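Local structure of 35 kDa hemin binding protein (Porphyromonas gingivalis, 5Y1A) at residues Val160-Thr166 / Phe229-Phe235; Val184-Asn188 / Phe240-Asp246. The protein probably binds hemin and carries a thioredoxin domain and a beta-sandwich domain, as a virulence-associated cargo protein of the type IX secretion system. All coordinates share one frame; numbering follows the deposited sequence. Where two conformers were deposited one is given.

Contact 1: residues Val160-Thr166 / Phe229-Phe235; sequences VCTATFT and FTIKKEF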
loop_
_atom_site.group_PDB
_atom_site.type_symbol
_atom_site.label_atom_id
_atom_site.label_comp_id
_atom_site.label_asym_id
_atom_site.label_seq_id
_atom_site.Cartn_x
_atom_site.Cartn_y
_atom_site.Cartn_z
ATOM N N VAL A 160 7.391 11.469 -6.232
ATOM C CA VAL A 160 6.944 10.836 -4.985
ATOM C C VAL A 160 5.433 11.004 -4.815
ATOM O O VAL A 160 4.830 11.946 -5.347
ATOM C CB VAL A 160 7.720 11.355 -3.735
ATOM C CG1 VAL A 160 9.215 11.091 -3.938
ATOM C CG2 VAL A 160 7.480 12.830 -3.510
ATOM N N CYS A 161 4.829 10.056 -4.104
ATOM C CA CYS A 161 3.513 10.224 -3.533
ATOM C C CYS A 161 3.735 10.610 -2.076
ATOM O O CYS A 161 4.833 10.464 -1.545
ATOM C CB CYS A 161 2.739 8.905 -3.601
ATOM S SG CYS A 161 2.446 8.335 -5.275
ATOM N N THR A 162 2.704 11.115 -1.423
ATOM C CA THR A 162 2.798 11.410 0.004
ATOM C C THR A 162 1.606 10.796 0.748
ATOM O O THR A 162 0.535 10.577 0.176
ATOM C CB THR A 162 2.865 12.945 0.281
ATOM O OG1 THR A 162 1.550 13.507 0.145
ATOM C CG2 THR A 162 3.842 13.633 -0.701
ATOM N N ALA A 163 1.808 10.538 2.032
ATOM C CA ALA A 163 0.758 10.001 2.884
ATOM C C ALA A 163 0.935 10.651 4.245
ATOM O O ALA A 163 2.011 10.586 4.852
ATOM C CB ALA A 163 0.864 8.474 2.977
ATOM N N THR A 164 -0.107 11.330 4.699
ATOM C CA THR A 164 -0.080 11.943 6.015
ATOM C C THR A 164 -1.080 11.183 6.884
ATOM O O THR A 164 -2.268 11.087 6.540
ATOM C CB THR A 164 -0.439 13.434 5.935
ATOM O OG1 THR A 164 0.488 14.075 5.058
ATOM C CG2 THR A 164 -0.337 14.071 7.310
ATOM N N PHE A 165 -0.576 10.620 7.987
ATOM C CA PHE A 165 -1.371 9.809 8.895
ATOM C C PHE A 165 -1.538 10.608 10.152
ATOM O O PHE A 165 -0.553 10.984 10.783
ATOM C CB PHE A 165 -0.654 8.500 9.249
ATOM C CG PHE A 165 -0.167 7.750 8.056
ATOM C CD1 PHE A 165 -1.068 7.288 7.120
ATOM C CD2 PHE A 165 1.195 7.584 7.816
ATOM C CE1 PHE A 165 -0.632 6.598 5.995
ATOM C CE2 PHE A 165 1.634 6.883 6.680
ATOM C CZ PHE A 165 0.709 6.411 5.767
ATOM N N THR A 166 -2.781 10.900 10.490
ATOM C CA THR A 166 -3.072 11.685 11.679
ATOM C C THR A 166 -4.095 10.915 12.477
ATOM O O THR A 166 -4.999 10.303 11.919
ATOM C CB THR A 166 -3.658 13.087 11.327
ATOM O OG1 THR A 166 -4.832 12.920 10.526
ATOM C CG2 THR A 166 -2.617 13.941 10.559
ATOM N N PHE A 229 -1.384 12.317 17.165
ATOM C CA PHE A 229 -0.116 12.039 16.468
ATOM C C PHE A 229 -0.233 12.380 14.982
ATOM O O PHE A 229 -1.328 12.405 14.422
ATOM C CB PHE A 229 0.295 10.577 16.619
ATOM C CG PHE A 229 -0.669 9.597 15.956
ATOM C CD1 PHE A 229 -0.534 9.276 14.599
ATOM C CD2 PHE A 229 -1.707 9.001 16.697
ATOM C CE1 PHE A 229 -1.411 8.364 13.980
ATOM C CE2 PHE A 229 -2.580 8.095 16.104
ATOM C CZ PHE A 229 -2.441 7.785 14.725
ATOM N N THR A 230 0.924 12.611 14.361
ATOM C CA THR A 230 1.022 12.865 12.927
ATOM C C THR A 230 2.304 12.227 12.421
ATOM O O THR A 230 3.366 12.434 13.015
ATOM C CB THR A 230 1.074 14.380 12.590
ATOM O OG1 THR A 230 -0.095 15.035 13.089
ATOM C CG2 THR A 230 1.124 14.596 11.070
ATOM N N ILE A 231 2.195 11.432 11.353
ATOM C CA ILE A 231 3.363 10.871 10.658
ATOM C C ILE A 231 3.164 11.187 9.181
ATOM O O ILE A 231 2.075 10.963 8.662
ATOM C CB ILE A 231 3.481 9.316 10.852
ATOM C CG1 ILE A 231 3.977 9.017 12.277
ATOM C CG2 ILE A 231 4.412 8.682 9.781
ATOM C CD1 ILE A 231 4.511 7.606 12.509
ATOM N N LYS A 232 4.199 11.705 8.517
ATOM C CA LYS A 232 4.116 11.978 7.086
ATOM C C LYS A 232 5.181 11.160 6.350
ATOM O O LYS A 232 6.353 11.121 6.764
ATOM C CB LYS A 232 4.278 13.487 6.768
ATOM C CG LYS A 232 4.144 13.793 5.263
ATOM C CD LYS A 232 4.211 15.312 4.944
ATOM C CE LYS A 232 3.763 15.596 3.517
ATOM N NZ LYS A 232 4.368 16.876 2.996
ATOM N N LYS A 233 4.780 10.515 5.262
ATOM C CA LYS A 233 5.736 9.774 4.426
ATOM C C LYS A 233 5.729 10.354 3.007
ATOM O O LYS A 233 4.706 10.827 2.521
ATOM C CB LYS A 233 5.362 8.286 4.352
ATOM C CG LYS A 233 5.403 7.568 5.706
ATOM C CD LYS A 233 6.840 7.271 6.108
ATOM C CE LYS A 233 6.872 6.398 7.411
ATOM N NZ LYS A 233 8.301 6.098 7.734
ATOM N N GLU A 234 6.877 10.291 2.346
ATOM C CA GLU A 234 6.997 10.730 0.960
ATOM C C GLU A 234 7.830 9.687 0.225
ATOM O O GLU A 234 9.044 9.571 0.484
ATOM C CB GLU A 234 7.642 12.125 0.914
ATOM C CG GLU A 234 7.951 12.634 -0.475
ATOM C CD GLU A 234 8.662 13.980 -0.476
ATOM O OE1 GLU A 234 9.878 14.014 -0.778
ATOM O OE2 GLU A 234 8.007 14.994 -0.172
ATOM N N PHE A 235 7.183 8.947 -0.688
ATOM C CA PHE A 235 7.745 7.722 -1.286
ATOM C C PHE A 235 7.486 7.611 -2.793
ATOM O O PHE A 235 6.394 7.916 -3.262
ATOM C CB PHE A 235 7.132 6.478 -0.584
ATOM C CG PHE A 235 5.602 6.456 -0.595
ATOM C CD1 PHE A 235 4.901 5.703 -1.541
ATOM C CD2 PHE A 235 4.873 7.196 0.346
ATOM C CE1 PHE A 235 3.499 5.706 -1.582
ATOM C CE2 PHE A 235 3.459 7.212 0.327
ATOM C CZ PHE A 235 2.764 6.465 -0.632
#

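Contact 2: residues Val184-Asn188 / Phe240-Asp246; sequences VLKNN and FEIKDTD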
loop_
_atom_site.group_PDB
_atom_site.type_symbol
_atom_site.label_atom_id
_atom_site.label_comp_id
_atom_site.label_asym_id
_atom_site.label_seq_id
_atom_site.Cartn_x
_atom_site.Cartn_y
_atom_site.Cartn_z
ATOM N N VAL A 184 1.617 -0.037 0.996
ATOM C CA VAL A 184 1.045 0.239 -0.324
ATOM C C VAL A 184 0.543 -1.106 -0.886
ATOM O O VAL A 184 1.312 -2.067 -0.996
ATOM C CB VAL A 184 2.054 0.889 -1.289
ATOM C CG1 VAL A 184 1.313 1.268 -2.608
ATOM C CG2 VAL A 184 2.681 2.166 -0.645
ATOM N N LEU A 185 -0.745 -1.145 -1.227
ATOM C CA LEU A 185 -1.463 -2.355 -1.646
ATOM C C LEU A 185 -1.803 -2.217 -3.114
ATOM O O LEU A 185 -2.253 -1.167 -3.525
ATOM C CB LEU A 185 -2.759 -2.529 -0.820
ATOM C CG LEU A 185 -2.514 -2.610 0.696
ATOM C CD1 LEU A 185 -3.854 -2.650 1.451
ATOM C CD2 LEU A 185 -1.670 -3.842 1.021
ATOM N N LYS A 186 -1.575 -3.272 -3.890
ATOM C CA LYS A 186 -1.835 -3.263 -5.339
ATOM C C LYS A 186 -2.997 -4.202 -5.652
ATOM O O LYS A 186 -2.963 -5.382 -5.272
ATOM C CB LYS A 186 -0.584 -3.696 -6.102
ATOM C CG LYS A 186 -0.707 -3.637 -7.638
ATOM C CD LYS A 186 -0.799 -2.194 -8.131
ATOM C CE LYS A 186 -1.028 -2.095 -9.645
ATOM N NZ LYS A 186 -2.442 -2.337 -10.027
ATOM N N ASN A 187 -4.018 -3.667 -6.331
ATOM C CA ASN A 187 -5.200 -4.446 -6.765
ATOM C C ASN A 187 -5.128 -4.742 -8.240
ATOM O O ASN A 187 -4.316 -4.119 -8.953
ATOM C CB ASN A 187 -6.485 -3.702 -6.440
ATOM C CG ASN A 187 -6.592 -3.380 -4.964
ATOM O OD1 ASN A 187 -6.360 -4.252 -4.111
ATOM N ND2 ASN A 187 -6.929 -2.128 -4.648
ATOM N N ASN A 188 -5.989 -5.659 -8.703
ATOM C CA ASN A 188 -5.991 -6.089 -10.112
ATOM C C ASN A 188 -4.597 -6.308 -10.663
ATOM O O ASN A 188 -4.222 -5.795 -11.745
ATOM C CB ASN A 188 -6.754 -5.077 -10.971
ATOM C CG ASN A 188 -8.203 -4.993 -10.600
ATOM O OD1 ASN A 188 -8.826 -6.001 -10.280
ATOM N ND2 ASN A 188 -8.758 -3.780 -10.640
ATOM N N PHE A 240 6.007 -0.358 -9.729
ATOM C CA PHE A 240 4.713 -0.810 -10.171
ATOM C C PHE A 240 3.874 0.404 -10.461
ATOM O O PHE A 240 4.189 1.526 -10.000
ATOM C CB PHE A 240 4.028 -1.721 -9.124
ATOM C CG PHE A 240 3.927 -1.119 -7.742
ATOM C CD1 PHE A 240 2.777 -0.467 -7.323
ATOM C CD2 PHE A 240 4.984 -1.254 -6.840
ATOM C CE1 PHE A 240 2.684 0.060 -6.015
ATOM C CE2 PHE A 240 4.891 -0.753 -5.541
ATOM C CZ PHE A 240 3.763 -0.085 -5.135
ATOM N N GLU A 241 2.800 0.183 -11.209
ATOM C CA GLU A 241 1.955 1.280 -11.658
ATOM C C GLU A 241 1.048 1.751 -10.554
ATOM O O GLU A 241 0.625 0.949 -9.725
ATOM C CB GLU A 241 1.120 0.846 -12.860
ATOM C CG GLU A 241 1.971 0.519 -14.106
ATOM C CD GLU A 241 1.137 0.359 -15.368
ATOM O OE1 GLU A 241 1.484 1.025 -16.379
ATOM O OE2 GLU A 241 0.144 -0.416 -15.350
ATOM N N ILE A 242 0.699 3.040 -10.566
ATOM C CA ILE A 242 -0.183 3.591 -9.524
ATOM C C ILE A 242 -1.658 3.148 -9.648
ATOM O O ILE A 242 -2.392 3.142 -8.661
ATOM C CB ILE A 242 -0.109 5.140 -9.480
ATOM C CG1 ILE A 242 -0.766 5.670 -8.207
ATOM C CG2 ILE A 242 -0.721 5.776 -10.765
ATOM C CD1 ILE A 242 -0.316 7.084 -7.824
ATOM N N LYS A 243 -2.090 2.811 -10.860
ATOM C CA LYS A 243 -3.477 2.420 -11.078
ATOM C C LYS A 243 -3.851 1.283 -10.113
ATOM O O LYS A 243 -3.077 0.340 -9.916
ATOM C CB LYS A 243 -3.675 2.006 -12.539
ATOM C CG LYS A 243 -5.088 1.588 -12.942
ATOM C CD LYS A 243 -5.054 1.066 -14.377
ATOM C CE LYS A 243 -6.169 0.079 -14.660
ATOM N NZ LYS A 243 -5.869 -0.695 -15.917
ATOM N N ASP A 244 -5.025 1.429 -9.505
ATOM C CA ASP A 244 -5.621 0.451 -8.558
ATOM C C ASP A 244 -4.730 0.167 -7.342
ATOM O O ASP A 244 -4.451 -0.995 -7.044
ATOM C CB ASP A 244 -5.908 -0.883 -9.279
ATOM C CG ASP A 244 -6.923 -0.745 -10.376
ATOM O OD1 ASP A 244 -7.881 0.021 -10.179
ATOM O OD2 ASP A 244 -6.752 -1.400 -11.424
ATOM N N THR A 245 -4.257 1.218 -6.677
ATOM C CA THR A 245 -3.456 1.088 -5.458
ATOM C C THR A 245 -4.167 1.753 -4.290
ATOM O O THR A 245 -4.858 2.765 -4.462
ATOM C CB THR A 245 -2.034 1.711 -5.597
ATOM O OG1 THR A 245 -2.128 3.065 -6.061
ATOM C CG2 THR A 245 -1.187 0.900 -6.556
ATOM N N ASP A 246 -3.988 1.169 -3.100
ATOM C CA ASP A 246 -4.484 1.721 -1.837
ATOM C C ASP A 246 -3.295 1.941 -0.888
ATOM O O ASP A 246 -2.265 1.281 -1.040
ATOM C CB ASP A 246 -5.444 0.730 -1.159
ATOM C CG ASP A 246 -6.731 0.513 -1.959
ATOM O OD1 ASP A 246 -7.287 1.511 -2.464
ATOM O OD2 ASP A 246 -7.172 -0.648 -2.089
HETATM O O HOH W 1 -1.381 -2.052 -13.121
HETATM O O HOH W 2 -6.371 -3.087 -0.971
#

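Contact 1: residues Val160-Thr166 / Phe229-Phe235
Cys161-Thr166 and Phe229-Phe235 form an antiparallel ladder at the edge of a beta sheet, their axes 4.7 Å apart and their directions 171° from each other. Three hydrogen-bonded pairs, Cys161-Phe235, Ala163-Lys233 and Phe165-Ile231, alternate with non-hydrogen-bonded ones. Among the rungs, Phe165 N to Ile231 O is 2.8 Å and nearly linear, 176° at the hydrogen. The hydrogen-bonded pairs all direct their side chains to one face. There the Phe235 ring folds back over the opposing strand, because CG stands between its own backbone N and carbonyl carbon (chi1 55°). Cys161 CB lies over the face of that ring as a CH-pi contact, 4.1 Å from the centroid, while Ala163 CB meets the ring edge at Phe235 CE2, 3.9 Å away. This face is the inner side of a beta sandwich: Phe165 also packs on Leu180 and Ala182 of the facing sheet. Ile231 CG2 abuts the Phe165 ring edge, 3.9 Å from Phe165 CD2, and Lys233 CG comes to the same ring's edge, near its plane, while Lys233 NZ leads away to a salt bridge with Asp219. On the other face, more exposed, Thr166 and Thr230 lie side by side, their CG2 methyls 3.8 Å apart, and the Lys232 chain crosses Thr164 OG1.

Contact 2: residues Val184-Asn188 / Phe240-Asp246
Lys186 reaches over Thr245 and ends among backbone carbonyls where two neighbouring strands of the beta sandwich meet in an antiparallel pair. Leu185 and Asp246 form the hydrogen-bonded pair, with Leu185 N to Asp246 O at 2.9 Å and 176° at the hydrogen; Asn187 N to Asp244 O extends the pairing into the loop. The tight part lies on the Lys186-Thr245 face. In the conformer described, one of two for this side chain, Lys186 CD lies 3.5 Å from Thr245 CG2; Val184 CG1 meets the edge of the Phe240 ring, 3.8 Å from CZ. Bends in that Lys186 conformer at chi2 (69°) and chi4 (79°) turn NZ back to two carbonyls: Lys243 O and, from the loop just after its own strand, Asn187 O, both 2.8 Å from Lys186 NZ. Asp244 OD2, 4.6 Å from that NZ, makes no salt bridge with it, though its charge may still favour the ammonium. The solvent side is looser. Water bridges Lys186 NZ weakly to Glu241 OE2, and Asn188 ND2 gives Asp244 OD2 only a weak bond. Asn187 OD1 accepts from His206 N, while Asn187 ND2 donates to Asp246 OD2 at 3.0 Å; that oxygen lies in the Asn187 amide plane, but the donor sits above the carboxylate plane.

The two contacts lie in different sheets of the beta-sandwich domain, their centres about 17 Å apart. Contact 1 joins strands 161-169 and 228-235, the latter outermost in its sheet; contact 2 joins the ends of the central strands 179-186 and 245-252 of the other. Their segments alternate along the chain: 161-169 is followed by 179-186, and 228-235 by 245-252, so the chain crosses from the first sheet to the second twice, returning between them from strand 207-220 to 228-235. Phe235 CE1 packs on Val184 CG2 at 3.8 Å between the sheets, and Cys161 SG on Ile242 CD1 at 4.0 Å, from the loop leading into strand 245-252. This interleaving fits an immunoglobulin-like domain, a type important for cargo stability during type IX secretion.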